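PDB 3ZTP: nucleoside diphosphate kinase from Aquifex aeolicus, which probably makes nucleoside triphosphates other than ATP by moving the gamma phosphate of ATP onto nucleoside diphosphates through a phosphorylated enzyme intermediate. Local coordinates for residues Lys35-Lys46 and Phe134-Val142. Sequence-based numbering, arbitrary orientation. Where two conformers were deposited one is given.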
# COMPACT_ATOMS: atom_id res chain seq x y z
N LYS A 35 -2.51 15.75 1.90
CA LYS A 35 -2.28 15.11 0.60
C LYS A 35 -2.08 13.60 0.69
O LYS A 35 -2.13 12.90 -0.33
CB LYS A 35 -1.08 15.74 -0.09
CG LYS A 35 -1.23 17.23 -0.39
CD LYS A 35 -2.33 17.50 -1.35
CE LYS A 35 -2.08 16.79 -2.67
NZ LYS A 35 -3.13 17.11 -3.69
N ALA A 36 -1.76 13.10 1.88
CA ALA A 36 -1.62 11.66 2.09
C ALA A 36 -1.78 11.42 3.57
O ALA A 36 -1.48 12.30 4.41
CB ALA A 36 -0.26 11.15 1.60
N LEU A 37 -2.26 10.24 3.92
CA LEU A 37 -2.54 9.91 5.32
C LEU A 37 -2.58 8.43 5.46
O LEU A 37 -3.26 7.76 4.69
CB LEU A 37 -3.90 10.51 5.72
CG LEU A 37 -4.35 10.28 7.16
CD1 LEU A 37 -3.59 11.09 8.11
CD2 LEU A 37 -5.83 10.60 7.29
N LYS A 38 -1.90 7.90 6.46
CA LYS A 38 -2.13 6.51 6.80
C LYS A 38 -1.56 6.16 8.14
O LYS A 38 -0.67 6.82 8.66
CB LYS A 38 -1.56 5.56 5.75
CG LYS A 38 -0.05 5.41 5.82
CD LYS A 38 0.50 4.67 4.59
CE LYS A 38 2.00 4.79 4.50
NZ LYS A 38 2.45 4.09 3.25
N MET A 39 -2.13 5.10 8.69
CA MET A 39 -1.68 4.43 9.91
C MET A 39 -0.82 3.25 9.53
O MET A 39 -1.20 2.47 8.66
CB MET A 39 -2.89 3.97 10.72
CG MET A 39 -2.50 3.22 11.96
SD MET A 39 -3.94 2.82 12.98
CE MET A 39 -4.39 4.41 13.51
N PHE A 40 0.34 3.10 10.16
CA PHE A 40 1.24 2.01 9.89
C PHE A 40 2.05 1.76 11.15
O PHE A 40 1.92 2.50 12.14
CB PHE A 40 2.14 2.32 8.68
CG PHE A 40 3.10 3.43 8.92
CD1 PHE A 40 2.68 4.74 8.83
CD2 PHE A 40 4.42 3.17 9.31
CE1 PHE A 40 3.55 5.79 9.12
CE2 PHE A 40 5.30 4.23 9.56
CZ PHE A 40 4.85 5.53 9.47
N ARG A 41 2.88 0.73 11.13
CA ARG A 41 3.76 0.43 12.25
C ARG A 41 5.19 0.31 11.74
O ARG A 41 5.48 -0.56 10.90
CB ARG A 41 3.32 -0.85 12.92
CG ARG A 41 4.31 -1.33 13.97
CD ARG A 41 3.68 -1.39 15.29
NE ARG A 41 4.61 -1.81 16.34
CZ ARG A 41 4.23 -2.46 17.41
NH1 ARG A 41 2.94 -2.76 17.58
NH2 ARG A 41 5.12 -2.79 18.33
N PHE A 42 6.08 1.17 12.19
CA PHE A 42 7.50 1.01 11.91
C PHE A 42 8.00 -0.28 12.57
O PHE A 42 7.77 -0.49 13.77
CB PHE A 42 8.32 2.13 12.57
CG PHE A 42 8.38 3.43 11.84
CD1 PHE A 42 8.99 3.55 10.61
CD2 PHE A 42 7.89 4.58 12.45
CE1 PHE A 42 9.10 4.77 9.97
CE2 PHE A 42 8.00 5.81 11.81
CZ PHE A 42 8.60 5.90 10.57
N THR A 43 8.71 -1.10 11.79
CA THR A 43 9.63 -2.06 12.43
C THR A 43 10.79 -1.28 13.04
O THR A 43 11.05 -0.15 12.66
CB THR A 43 10.21 -3.03 11.40
OG1 THR A 43 10.99 -2.28 10.46
CG2 THR A 43 9.11 -3.77 10.67
N PRO A 44 11.51 -1.88 13.98
CA PRO A 44 12.69 -1.18 14.50
C PRO A 44 13.68 -0.82 13.39
O PRO A 44 14.26 0.27 13.41
CB PRO A 44 13.27 -2.20 15.50
CG PRO A 44 12.07 -2.95 16.00
CD PRO A 44 11.20 -3.09 14.76
N GLU A 45 13.86 -1.70 12.42
CA GLU A 45 14.78 -1.44 11.34
C GLU A 45 14.35 -0.21 10.52
O GLU A 45 15.16 0.66 10.21
CB GLU A 45 14.85 -2.68 10.47
CG GLU A 45 15.42 -3.95 11.18
CD GLU A 45 14.59 -4.49 12.37
OE1 GLU A 45 13.34 -4.61 12.31
OE2 GLU A 45 15.23 -4.83 13.40
N LYS A 46 13.07 -0.14 10.19
CA LYS A 46 12.54 0.98 9.39
C LYS A 46 12.58 2.29 10.17
O LYS A 46 12.91 3.33 9.61
CB LYS A 46 11.13 0.69 8.85
CG LYS A 46 11.05 -0.37 7.76
CD LYS A 46 11.65 0.06 6.46
CE LYS A 46 11.54 -1.05 5.42
NZ LYS A 46 12.34 -0.64 4.27
N PHE A 134 9.98 8.26 2.26
CA PHE A 134 10.17 7.09 3.09
C PHE A 134 8.83 6.43 3.42
O PHE A 134 8.73 5.20 3.50
CB PHE A 134 10.91 7.42 4.38
CG PHE A 134 11.52 6.21 5.02
CD1 PHE A 134 10.81 5.39 5.87
CD2 PHE A 134 12.80 5.86 4.68
CE1 PHE A 134 11.39 4.24 6.40
CE2 PHE A 134 13.39 4.72 5.22
CZ PHE A 134 12.67 3.91 6.07
N ILE A 135 7.80 7.24 3.63
CA ILE A 135 6.51 6.76 4.11
C ILE A 135 5.49 6.55 2.99
O ILE A 135 4.71 5.62 3.03
CB ILE A 135 5.93 7.76 5.14
CG1 ILE A 135 6.91 7.98 6.30
CG2 ILE A 135 4.55 7.31 5.65
CD1 ILE A 135 7.33 6.70 7.03
N PHE A 136 5.50 7.45 2.00
CA PHE A 136 4.47 7.50 0.97
C PHE A 136 5.07 7.51 -0.42
O PHE A 136 5.93 8.35 -0.70
CB PHE A 136 3.64 8.81 1.08
CG PHE A 136 2.79 8.90 2.32
CD1 PHE A 136 1.66 8.12 2.47
CD2 PHE A 136 3.13 9.79 3.31
CE1 PHE A 136 0.88 8.23 3.61
CE2 PHE A 136 2.33 9.94 4.44
CZ PHE A 136 1.23 9.15 4.59
N SER A 137 4.56 6.67 -1.30
CA SER A 137 4.90 6.79 -2.71
C SER A 137 4.09 7.91 -3.35
O SER A 137 3.06 8.37 -2.80
CB SER A 137 4.59 5.51 -3.46
OG SER A 137 3.19 5.35 -3.58
N GLY A 138 4.48 8.32 -4.53
CA GLY A 138 3.69 9.22 -5.33
C GLY A 138 2.30 8.72 -5.59
O GLY A 138 1.35 9.51 -5.71
N LEU A 139 2.14 7.40 -5.69
CA LEU A 139 0.82 6.82 -5.90
C LEU A 139 -0.14 7.05 -4.73
O LEU A 139 -1.36 6.97 -4.92
CB LEU A 139 0.92 5.32 -6.17
CG LEU A 139 1.67 4.92 -7.44
CD1 LEU A 139 1.83 3.40 -7.52
CD2 LEU A 139 0.95 5.41 -8.66
N GLU A 140 0.40 7.30 -3.54
CA GLU A 140 -0.40 7.53 -2.34
C GLU A 140 -0.73 8.98 -2.07
O GLU A 140 -1.43 9.30 -1.10
CB GLU A 140 0.36 7.00 -1.11
CG GLU A 140 0.53 5.50 -1.10
CD GLU A 140 1.37 5.04 0.05
OE1 GLU A 140 0.82 4.87 1.15
OE2 GLU A 140 2.58 4.83 -0.11
N ILE A 141 -0.23 9.89 -2.88
CA ILE A 141 -0.47 11.32 -2.72
C ILE A 141 -1.66 11.67 -3.62
O ILE A 141 -1.61 11.47 -4.83
CB ILE A 141 0.82 12.11 -3.04
CG1 ILE A 141 1.87 11.69 -2.01
CG2 ILE A 141 0.53 13.61 -3.01
CD1 ILE A 141 3.26 12.23 -2.25
N VAL A 142 -2.76 12.12 -3.03
CA VAL A 142 -4.04 12.25 -3.76
C VAL A 142 -4.75 13.55 -3.40
O VAL A 142 -4.34 14.23 -2.47
CB VAL A 142 -5.01 11.06 -3.47
CG1 VAL A 142 -4.46 9.77 -4.04
CG2 VAL A 142 -5.28 10.92 -1.97
OXT VAL A 142 -5.71 13.96 -4.07
O HOH W 1 -2.55 8.45 1.46
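Phe-136 lies like a slab with a methyl bump on each face: Ala-36 CB sits 3.6 Å from the ring centroid, a CH-pi contact, while CG2 of neighbouring Ile-135 rests on the opposite face. Lys-38 slides past the ring, its CG 3.7 Å from Phe-136 CE1 and set between the backbone N and the carbonyl carbon (chi1 77°), the chain extended beyond it. In the conformer given, Lys-38 NZ donates to Ile-135 O (2.7 Å) and makes a salt bridge to Glu-140 OE1 (2.8 Å), which accepts through its syn lone pair. In this family's ferredoxin-like fold, the contact lays the end of helix 125-135 and the C-terminal tail along strand 33-40, outermost within the chain but backbone-bonded to a neighbouring subunit. Glu-140 OE2 takes Ser-137 N from above the carboxylate plane, so an alanine at Glu-140 would probably leave the Lys-38 amine without its countercharge and the turn less firmly tied. Ile-135 CD1 rests in the notch where two rings meet, against Phe-40 CZ (3.7 Å) and Phe-42 CZ (3.8 Å). At the strand's other end, Val-142 N donates to Lys-35 O (2.9 Å), and the Ile-141 and Lys-35 side chains cross at about a right angle, touching through CG2 and CB.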